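Local coordinates for salicylate 5-hydroxylase, large oxygenase component (Ralstonia sp., PDB 7C8Z), which hydroxylates salicylate at position 5 to give gentisate, as the iron- and [2Fe-2S]-containing large oxygenase component of a multicomponent, NADH-dependent monooxygenase system, at residues 198-203 / 324-329; 270-275 / 433-438. All coordinates share one frame; numbering follows the deposited sequence.

Interaction 1 of 2, residues 198-203 / 324-329; sequences EFLGPT and TTIFPS
The catalytic domain has the helix-grip fold of ring-hydroxylating oxygenase alpha subunits, and helix 196-211 packs against its antiparallel sheet: Phe199 and Leu200 of the helix rest on Ile326 and Phe327, where strand 321-326 ends and turns toward strand 330-335. All four residues are buried, and the contact is apolar apart from one backbone carbonyl.

Leu200 meets Ile326 with its branched end, the two side chains crossing at about a right angle. Leu200 CD2 does most of the touching: it lies 3.7 Å from Ile326 CD1 and 3.9 Å from Ile326 CG2, so that one methyl is received between the two arms of the isoleucine. With chi1 at -65°, Ile326 has CG1 anti to its carbonyl carbon and CG2 anti to its nitrogen, which leaves CD1 and CG2 both within reach of Leu200 CD2. A beta-branched residue suits the strand, and the isobutyl group of leucine reaches from the helix to fill the angle between those arms. Phe208, further along the same helix, touches both side chains.

Phe199 comes in by its ring edge. Its CG stands anti to the backbone nitrogen (chi1 -176°), sending the ring toward the strand end, where its CE2 lies 4.3 Å from Ile326 CG2. Trp68 meets this ring edge-to-face. The peptide bond between Phe327 and Pro328 is cis, in the turn that leaves the strand. The carbonyl of Phe327 lies near the plane of the Phe199 ring, its O 3.5 Å from Phe199 CZ, against the weakly positive C-H rim.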
ATOM      1  N   GLU A 198     -42.823  -8.617  -1.772  1.00 57.31           N
ATOM      2  CA  GLU A 198     -42.856  -9.464  -0.584  1.00 55.64           C
ATOM      3  C   GLU A 198     -41.514  -9.469   0.135  1.00 57.98           C
ATOM      4  O   GLU A 198     -41.463  -9.699   1.348  1.00 66.52           O
ATOM      5  CB  GLU A 198     -43.258 -10.888  -0.967  1.00 60.19           C
ATOM      6  CG  GLU A 198     -44.702 -11.020  -1.423  1.00 67.13           C
ATOM      7  CD  GLU A 198     -45.004 -12.384  -2.003  1.00 74.89           C
ATOM      8  OE1 GLU A 198     -45.811 -12.460  -2.952  1.00 82.22           O
ATOM      9  OE2 GLU A 198     -44.433 -13.380  -1.509  1.00 78.25           O
ATOM     10  N   PHE A 199     -40.423  -9.223  -0.592  1.00 51.80           N
ATOM     11  CA  PHE A 199     -39.122  -9.091   0.053  1.00 56.01           C
ATOM     12  C   PHE A 199     -39.107  -7.894   0.991  1.00 52.96           C
ATOM     13  O   PHE A 199     -38.565  -7.969   2.100  1.00 61.58           O
ATOM     14  CB  PHE A 199     -38.022  -8.966  -1.004  1.00 49.61           C
ATOM     15  CG  PHE A 199     -36.626  -8.914  -0.437  1.00 47.98           C
ATOM     16  CD1 PHE A 199     -36.069 -10.025   0.179  1.00 53.77           C
ATOM     17  CD2 PHE A 199     -35.861  -7.761  -0.541  1.00 48.90           C
ATOM     18  CE1 PHE A 199     -34.780  -9.982   0.693  1.00 52.84           C
ATOM     19  CE2 PHE A 199     -34.572  -7.714  -0.031  1.00 47.11           C
ATOM     20  CZ  PHE A 199     -34.033  -8.827   0.587  1.00 45.88           C
ATOM     21  N   LEU A 200     -39.710  -6.780   0.567  1.00 41.25           N
ATOM     22  CA  LEU A 200     -39.694  -5.586   1.403  1.00 42.99           C
ATOM     23  C   LEU A 200     -40.789  -5.593   2.460  1.00 54.70           C
ATOM     24  O   LEU A 200     -40.602  -5.015   3.536  1.00 58.85           O
ATOM     25  CB  LEU A 200     -39.838  -4.332   0.543  1.00 44.80           C
ATOM     26  CG  LEU A 200     -38.633  -3.949  -0.309  1.00 52.49           C
ATOM     27  CD1 LEU A 200     -38.860  -2.588  -0.937  1.00 52.72           C
ATOM     28  CD2 LEU A 200     -37.363  -3.967   0.528  1.00 62.74           C
ATOM     29  N   GLY A 201     -41.928  -6.224   2.180  1.00 57.48           N
ATOM     30  CA  GLY A 201     -43.063  -6.147   3.063  1.00 45.52           C
ATOM     31  C   GLY A 201     -43.839  -4.865   2.834  1.00 52.64           C
ATOM     32  O   GLY A 201     -43.324  -3.888   2.274  1.00 61.15           O
ATOM     33  N   PRO A 202     -45.094  -4.838   3.291  1.00 54.81           N
ATOM     34  CA  PRO A 202     -45.958  -3.683   2.987  1.00 48.53           C
ATOM     35  C   PRO A 202     -45.466  -2.386   3.603  1.00 47.68           C
ATOM     36  O   PRO A 202     -45.452  -1.345   2.929  1.00 49.95           O
ATOM     37  CB  PRO A 202     -47.319  -4.103   3.559  1.00 50.84           C
ATOM     38  CG  PRO A 202     -47.232  -5.585   3.747  1.00 51.32           C
ATOM     39  CD  PRO A 202     -45.804  -5.886   4.041  1.00 49.54           C
ATOM     40  N   THR A 203     -45.024  -2.426   4.864  1.00 47.97           N
ATOM     41  CA  THR A 203     -44.687  -1.193   5.568  1.00 55.74           C
ATOM     42  C   THR A 203     -43.463  -0.526   4.960  1.00 58.58           C
ATOM     43  O   THR A 203     -43.471   0.681   4.691  1.00 63.17           O
ATOM     44  CB  THR A 203     -44.436  -1.483   7.050  1.00 54.77           C
ATOM     45  OG1 THR A 203     -45.533  -2.225   7.602  1.00 54.53           O
ATOM     46  CG2 THR A 203     -44.248  -0.183   7.821  1.00 58.67           C
ATOM     47  N   THR A 324     -34.215   4.478   5.150  1.00 48.76           N
ATOM     48  CA  THR A 324     -34.715   3.131   4.900  1.00 46.83           C
ATOM     49  C   THR A 324     -33.554   2.202   4.574  1.00 45.33           C
ATOM     50  O   THR A 324     -32.853   2.404   3.579  1.00 38.47           O
ATOM     51  CB  THR A 324     -35.736   3.135   3.763  1.00 43.85           C
ATOM     52  OG1 THR A 324     -36.846   3.957   4.131  1.00 60.14           O
ATOM     53  CG2 THR A 324     -36.228   1.718   3.470  1.00 39.98           C
ATOM     54  N   THR A 325     -33.339   1.203   5.420  1.00 34.15           N
ATOM     55  CA  THR A 325     -32.316   0.192   5.189  1.00 38.37           C
ATOM     56  C   THR A 325     -32.948  -1.024   4.522  1.00 48.38           C
ATOM     57  O   THR A 325     -33.838  -1.660   5.105  1.00 63.65           O
ATOM     58  CB  THR A 325     -31.634  -0.209   6.496  1.00 46.44           C
ATOM     59  OG1 THR A 325     -32.617  -0.373   7.529  1.00 40.46           O
ATOM     60  CG2 THR A 325     -30.630   0.852   6.913  1.00 28.92           C
ATOM     61  N   ILE A 326     -32.500  -1.331   3.304  1.00 44.99           N
ATOM     62  CA  ILE A 326     -32.884  -2.551   2.604  1.00 42.11           C
ATOM     63  C   ILE A 326     -31.703  -3.512   2.685  1.00 30.94           C
ATOM     64  O   ILE A 326     -30.649  -3.288   2.069  1.00 38.65           O
ATOM     65  CB  ILE A 326     -33.301  -2.278   1.152  1.00 49.33           C
ATOM     66  CG1 ILE A 326     -34.575  -1.432   1.126  1.00 48.89           C
ATOM     67  CG2 ILE A 326     -33.530  -3.590   0.410  1.00 33.88           C
ATOM     68  CD1 ILE A 326     -35.078  -1.130  -0.264  1.00 48.99           C
ATOM     69  N   PHE A 327     -31.905  -4.571   3.466  1.00 44.40           N
ATOM     70  CA  PHE A 327     -30.863  -5.533   3.785  1.00 47.46           C
ATOM     71  C   PHE A 327     -30.570  -6.421   2.577  1.00 41.80           C
ATOM     72  O   PHE A 327     -31.497  -6.879   1.904  1.00 42.68           O
ATOM     73  CB  PHE A 327     -31.313  -6.393   4.968  1.00 42.84           C
ATOM     74  CG  PHE A 327     -30.191  -6.887   5.842  1.00 46.59           C
ATOM     75  CD1 PHE A 327     -29.574  -6.040   6.750  1.00 58.63           C
ATOM     76  CD2 PHE A 327     -29.774  -8.208   5.773  1.00 34.63           C
ATOM     77  CE1 PHE A 327     -28.554  -6.497   7.567  1.00 48.73           C
ATOM     78  CE2 PHE A 327     -28.754  -8.671   6.581  1.00 34.51           C
ATOM     79  CZ  PHE A 327     -28.143  -7.814   7.481  1.00 42.34           C
ATOM     80  N   PRO A 328     -29.294  -6.728   2.308  1.00 49.13           N
ATOM     81  CA  PRO A 328     -28.168  -6.239   3.104  1.00 53.96           C
ATOM     82  C   PRO A 328     -27.382  -5.132   2.416  1.00 46.86           C
ATOM     83  O   PRO A 328     -26.348  -4.708   2.934  1.00 48.26           O
ATOM     84  CB  PRO A 328     -27.296  -7.483   3.230  1.00 46.79           C
ATOM     85  CG  PRO A 328     -27.457  -8.140   1.866  1.00 36.25           C
ATOM     86  CD  PRO A 328     -28.852  -7.758   1.352  1.00 52.33           C
ATOM     87  N   SER A 329     -27.868  -4.663   1.267  1.00 32.80           N
ATOM     88  CA  SER A 329     -27.002  -3.980   0.325  1.00 31.94           C
ATOM     89  C   SER A 329     -27.168  -2.471   0.260  1.00 40.59           C
ATOM     90  O   SER A 329     -26.241  -1.800  -0.205  1.00 44.66           O
ATOM     91  CB  SER A 329     -27.202  -4.546  -1.090  1.00 44.10           C
ATOM     92  OG  SER A 329     -28.198  -3.828  -1.801  1.00 40.69           O
TER

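Interaction 2 of 2, residues 270-275 / 433-438; sequences KFRHAA and YDYWRK
Arg272 has CG lodged between its backbone nitrogen and carbonyl carbon (chi1 50°) and then runs extended from CG to NE, crossing the ring of Tyr435; the tyrosine, with CG anti to its own nitrogen, reaches out from its helix to meet it. Arg272 CB sits over the centre of the ring face, 3.9 Å from the Tyr435 centroid, as a CH-pi contact, and Arg272 CD lies 3.6 Å from Tyr435 CZ. Beyond the ring, Arg272 NH1 donates to Tyr435 OH, 3.1 Å away, with the oxygen in the guanidinium plane and an N-H...O angle of 152°. That hydroxyl has a stronger partner in His67 NE2. Asp268 forms a salt bridge with Arg272 NE, and NH2 bonds the backbone O of Phe199, so that the guanidinium is gripped at all three nitrogens.

The contact joins the C-terminal helix 427-440 of the catalytic domain to the loop that leads into strand 274-278 of its sheet. A tyrosine fits here because its flat face takes aliphatic carbons and its end remains polar.

Lys270 lies along the CD1 and CE1 side of the same ring, its CB 3.8 Å from Tyr435 CD1. One helical residue earlier, Asp434 has OD2 in the plane of the Phe271 ring at its edge, 3.4 Å from Phe271 CD2; an acidic oxygen suits the weakly positive C-H rim, and the two planes lie 64° apart. Asp434 OD2 also forms a salt bridge with Lys438 NZ, 2.9 Å away, accepting its hydrogen bond through the syn lone pair.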
ATOM      1  N   LYS A 270     -39.272 -10.036   9.044  1.00 51.92           N
ATOM      2  CA  LYS A 270     -38.091 -10.787   9.441  1.00 62.07           C
ATOM      3  C   LYS A 270     -37.036  -9.924  10.129  1.00 63.99           C
ATOM      4  O   LYS A 270     -35.929 -10.412  10.383  1.00 59.89           O
ATOM      5  CB  LYS A 270     -37.476 -11.473   8.216  1.00 59.19           C
ATOM      6  CG  LYS A 270     -38.401 -12.473   7.535  1.00 60.39           C
ATOM      7  CD  LYS A 270     -37.616 -13.643   6.960  1.00 74.09           C
ATOM      8  CE  LYS A 270     -37.437 -14.756   7.988  1.00 76.70           C
ATOM      9  NZ  LYS A 270     -36.489 -15.809   7.518  1.00 73.45           N
ATOM     10  N   PHE A 271     -37.351  -8.662  10.435  1.00 56.59           N
ATOM     11  CA  PHE A 271     -36.493  -7.735  11.171  1.00 50.82           C
ATOM     12  C   PHE A 271     -35.237  -7.350  10.398  1.00 57.60           C
ATOM     13  O   PHE A 271     -34.296  -6.801  10.991  1.00 55.29           O
ATOM     14  CB  PHE A 271     -36.072  -8.287  12.539  1.00 46.59           C
ATOM     15  CG  PHE A 271     -37.214  -8.763  13.382  1.00 53.41           C
ATOM     16  CD1 PHE A 271     -38.381  -8.025  13.477  1.00 59.20           C
ATOM     17  CD2 PHE A 271     -37.114  -9.947  14.095  1.00 60.39           C
ATOM     18  CE1 PHE A 271     -39.433  -8.463  14.261  1.00 57.20           C
ATOM     19  CE2 PHE A 271     -38.162 -10.392  14.879  1.00 65.48           C
ATOM     20  CZ  PHE A 271     -39.323  -9.647  14.963  1.00 56.06           C
ATOM     21  N   ARG A 272     -35.185  -7.622   9.095  1.00 43.03           N
ATOM     22  CA  ARG A 272     -33.990  -7.335   8.314  1.00 41.07           C
ATOM     23  C   ARG A 272     -34.003  -5.923   7.737  1.00 39.14           C
ATOM     24  O   ARG A 272     -32.994  -5.213   7.803  1.00 32.24           O
ATOM     25  CB  ARG A 272     -33.837  -8.373   7.196  1.00 58.42           C
ATOM     26  CG  ARG A 272     -35.099  -8.573   6.381  1.00 63.65           C
ATOM     27  CD  ARG A 272     -35.039  -9.823   5.532  1.00 58.75           C
ATOM     28  NE  ARG A 272     -36.164  -9.873   4.605  1.00 47.77           N
ATOM     29  CZ  ARG A 272     -36.420 -10.896   3.802  1.00 53.20           C
ATOM     30  NH1 ARG A 272     -35.627 -11.960   3.817  1.00 70.00           N
ATOM     31  NH2 ARG A 272     -37.465 -10.856   2.986  1.00 51.35           N
ATOM     32  N   HIS A 273     -35.122  -5.507   7.152  1.00 33.56           N
ATOM     33  CA  HIS A 273     -35.242  -4.166   6.604  1.00 48.13           C
ATOM     34  C   HIS A 273     -35.852  -3.245   7.648  1.00 44.74           C
ATOM     35  O   HIS A 273     -36.599  -3.685   8.524  1.00 43.62           O
ATOM     36  CB  HIS A 273     -36.097  -4.164   5.335  1.00 44.29           C
ATOM     37  CG  HIS A 273     -35.839  -5.321   4.422  1.00 57.69           C
ATOM     38  ND1 HIS A 273     -34.595  -5.896   4.276  1.00 55.02           N
ATOM     39  CD2 HIS A 273     -36.671  -6.010   3.606  1.00 64.71           C
ATOM     40  CE1 HIS A 273     -34.672  -6.888   3.407  1.00 63.94           C
ATOM     41  NE2 HIS A 273     -35.921  -6.979   2.986  1.00 63.13           N
ATOM     42  N   ALA A 274     -35.549  -1.953   7.540  1.00 47.10           N
ATOM     43  CA  ALA A 274     -36.057  -1.031   8.548  1.00 49.50           C
ATOM     44  C   ALA A 274     -36.275   0.346   7.944  1.00 47.10           C
ATOM     45  O   ALA A 274     -35.733   0.681   6.890  1.00 51.42           O
ATOM     46  CB  ALA A 274     -35.114  -0.934   9.754  1.00 33.99           C
ATOM     47  N   ALA A 275     -37.102   1.134   8.624  1.00 42.12           N
ATOM     48  CA  ALA A 275     -37.363   2.513   8.235  1.00 55.18           C
ATOM     49  C   ALA A 275     -37.414   3.360   9.495  1.00 53.99           C
ATOM     50  O   ALA A 275     -38.189   3.064  10.409  1.00 65.83           O
ATOM     51  CB  ALA A 275     -38.675   2.635   7.449  1.00 54.04           C
ATOM     52  N   TYR A 433     -29.778  -8.581  14.180  1.00 52.24           N
ATOM     53  CA  TYR A 433     -28.951  -9.706  14.590  1.00 54.84           C
ATOM     54  C   TYR A 433     -29.763 -10.940  14.967  1.00 52.04           C
ATOM     55  O   TYR A 433     -29.230 -12.049  14.901  1.00 57.90           O
ATOM     56  CB  TYR A 433     -28.009  -9.274  15.707  1.00 42.24           C
ATOM     57  CG  TYR A 433     -26.838  -8.540  15.109  1.00 41.67           C
ATOM     58  CD1 TYR A 433     -25.800  -9.237  14.499  1.00 52.25           C
ATOM     59  CD2 TYR A 433     -26.795  -7.152  15.094  1.00 42.05           C
ATOM     60  CE1 TYR A 433     -24.734  -8.576  13.923  1.00 48.01           C
ATOM     61  CE2 TYR A 433     -25.730  -6.479  14.522  1.00 43.07           C
ATOM     62  CZ  TYR A 433     -24.704  -7.196  13.937  1.00 51.03           C
ATOM     63  OH  TYR A 433     -23.645  -6.534  13.362  1.00 57.52           O
ATOM     64  N   ASP A 434     -31.041 -10.789  15.314  1.00 49.46           N
ATOM     65  CA  ASP A 434     -31.933 -11.946  15.335  1.00 58.09           C
ATOM     66  C   ASP A 434     -31.965 -12.617  13.962  1.00 63.87           C
ATOM     67  O   ASP A 434     -31.727 -13.830  13.832  1.00 60.45           O
ATOM     68  CB  ASP A 434     -33.334 -11.510  15.775  1.00 64.60           C
ATOM     69  CG  ASP A 434     -34.351 -12.638  15.722  1.00 68.45           C
ATOM     70  OD1 ASP A 434     -34.368 -13.473  16.650  1.00 64.58           O
ATOM     71  OD2 ASP A 434     -35.144 -12.681  14.757  1.00 70.53           O
ATOM     72  N   TYR A 435     -32.234 -11.824  12.921  1.00 62.67           N
ATOM     73  CA  TYR A 435     -32.222 -12.346  11.557  1.00 53.90           C
ATOM     74  C   TYR A 435     -30.859 -12.925  11.198  1.00 56.41           C
ATOM     75  O   TYR A 435     -30.768 -13.956  10.519  1.00 58.04           O
ATOM     76  CB  TYR A 435     -32.609 -11.237  10.577  1.00 45.67           C
ATOM     77  CG  TYR A 435     -32.696 -11.678   9.135  1.00 49.23           C
ATOM     78  CD1 TYR A 435     -33.827 -12.322   8.659  1.00 43.88           C
ATOM     79  CD2 TYR A 435     -31.651 -11.446   8.247  1.00 55.91           C
ATOM     80  CE1 TYR A 435     -33.916 -12.726   7.344  1.00 48.69           C
ATOM     81  CE2 TYR A 435     -31.734 -11.850   6.925  1.00 43.33           C
ATOM     82  CZ  TYR A 435     -32.872 -12.490   6.483  1.00 40.85           C
ATOM     83  OH  TYR A 435     -32.982 -12.903   5.176  1.00 47.57           O
ATOM     84  N   TRP A 436     -29.788 -12.266  11.644  1.00 56.82           N
ATOM     85  CA  TRP A 436     -28.433 -12.720  11.351  1.00 58.49           C
ATOM     86  C   TRP A 436     -28.173 -14.098  11.946  1.00 54.87           C
ATOM     87  O   TRP A 436     -27.702 -15.008  11.252  1.00 49.90           O
ATOM     88  CB  TRP A 436     -27.428 -11.701  11.888  1.00 50.00           C
ATOM     89  CG  TRP A 436     -26.005 -11.949  11.494  1.00 41.18           C
ATOM     90  CD1 TRP A 436     -25.363 -11.453  10.400  1.00 36.29           C
ATOM     91  CD2 TRP A 436     -25.041 -12.732  12.206  1.00 51.59           C
ATOM     92  NE1 TRP A 436     -24.058 -11.884  10.381  1.00 38.08           N
ATOM     93  CE2 TRP A 436     -23.836 -12.674  11.477  1.00 45.84           C
ATOM     94  CE3 TRP A 436     -25.082 -13.487  13.383  1.00 45.37           C
ATOM     95  CZ2 TRP A 436     -22.681 -13.337  11.888  1.00 47.13           C
ATOM     96  CZ3 TRP A 436     -23.935 -14.146  13.787  1.00 52.78           C
ATOM     97  CH2 TRP A 436     -22.750 -14.065  13.044  1.00 47.04           C
ATOM     98  N   ARG A 437     -28.484 -14.269  13.235  1.00 48.64           N
ATOM     99  CA  ARG A 437     -28.308 -15.568  13.873  1.00 52.44           C
ATOM    100  C   ARG A 437     -29.117 -16.636  13.160  1.00 55.77           C
ATOM    101  O   ARG A 437     -28.620 -17.746  12.926  1.00 52.97           O
ATOM    102  CB  ARG A 437     -28.725 -15.503  15.343  1.00 46.80           C
ATOM    103  CG  ARG A 437     -27.937 -14.533  16.198  1.00 52.93           C
ATOM    104  CD  ARG A 437     -28.134 -14.838  17.670  1.00 57.76           C
ATOM    105  NE  ARG A 437     -27.632 -16.165  18.015  1.00 64.11           N
ATOM    106  CZ  ARG A 437     -27.841 -16.764  19.182  1.00 52.53           C
ATOM    107  NH1 ARG A 437     -28.544 -16.157  20.126  1.00 50.13           N
ATOM    108  NH2 ARG A 437     -27.342 -17.973  19.406  1.00 52.38           N
ATOM    109  N   LYS A 438     -30.354 -16.310  12.773  1.00 55.45           N
ATOM    110  CA  LYS A 438     -31.196 -17.303  12.114  1.00 56.89           C
ATOM    111  C   LYS A 438     -30.618 -17.724  10.765  1.00 58.58           C
ATOM    112  O   LYS A 438     -30.521 -18.921  10.465  1.00 57.95           O
ATOM    113  CB  LYS A 438     -32.615 -16.758  11.966  1.00 50.01           C
ATOM    114  CG  LYS A 438     -33.336 -16.690  13.294  1.00 49.09           C
ATOM    115  CD  LYS A 438     -34.681 -16.005  13.192  1.00 60.65           C
ATOM    116  CE  LYS A 438     -35.334 -15.932  14.564  1.00 56.57           C
ATOM    117  NZ  LYS A 438     -36.587 -15.138  14.540  1.00 66.26           N
TER

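How the interactions relate
The two contacts touch through neighbouring strands: 321-326 and 274-278 lie side by side in the catalytic sheet, and Thr325 N probably bonds to Ala274 O at 2.9 Å. Interaction 1 is buried and made of aliphatic branches and a ring edge against one carbonyl. Interaction 2 lies nearer the surface and is only partly buried; Lys270 and Arg272 lay their carbon chains against a tyrosine ring, and the arginine uses its polar end at the hydroxyl. Each joins a different helix to this part of the sheet, 196-211 in one and 427-440 in the other. Arg272 links them, since its guanidinium also reaches helix 196-211, while the His273 ring meets that of Phe199 at a steep angle.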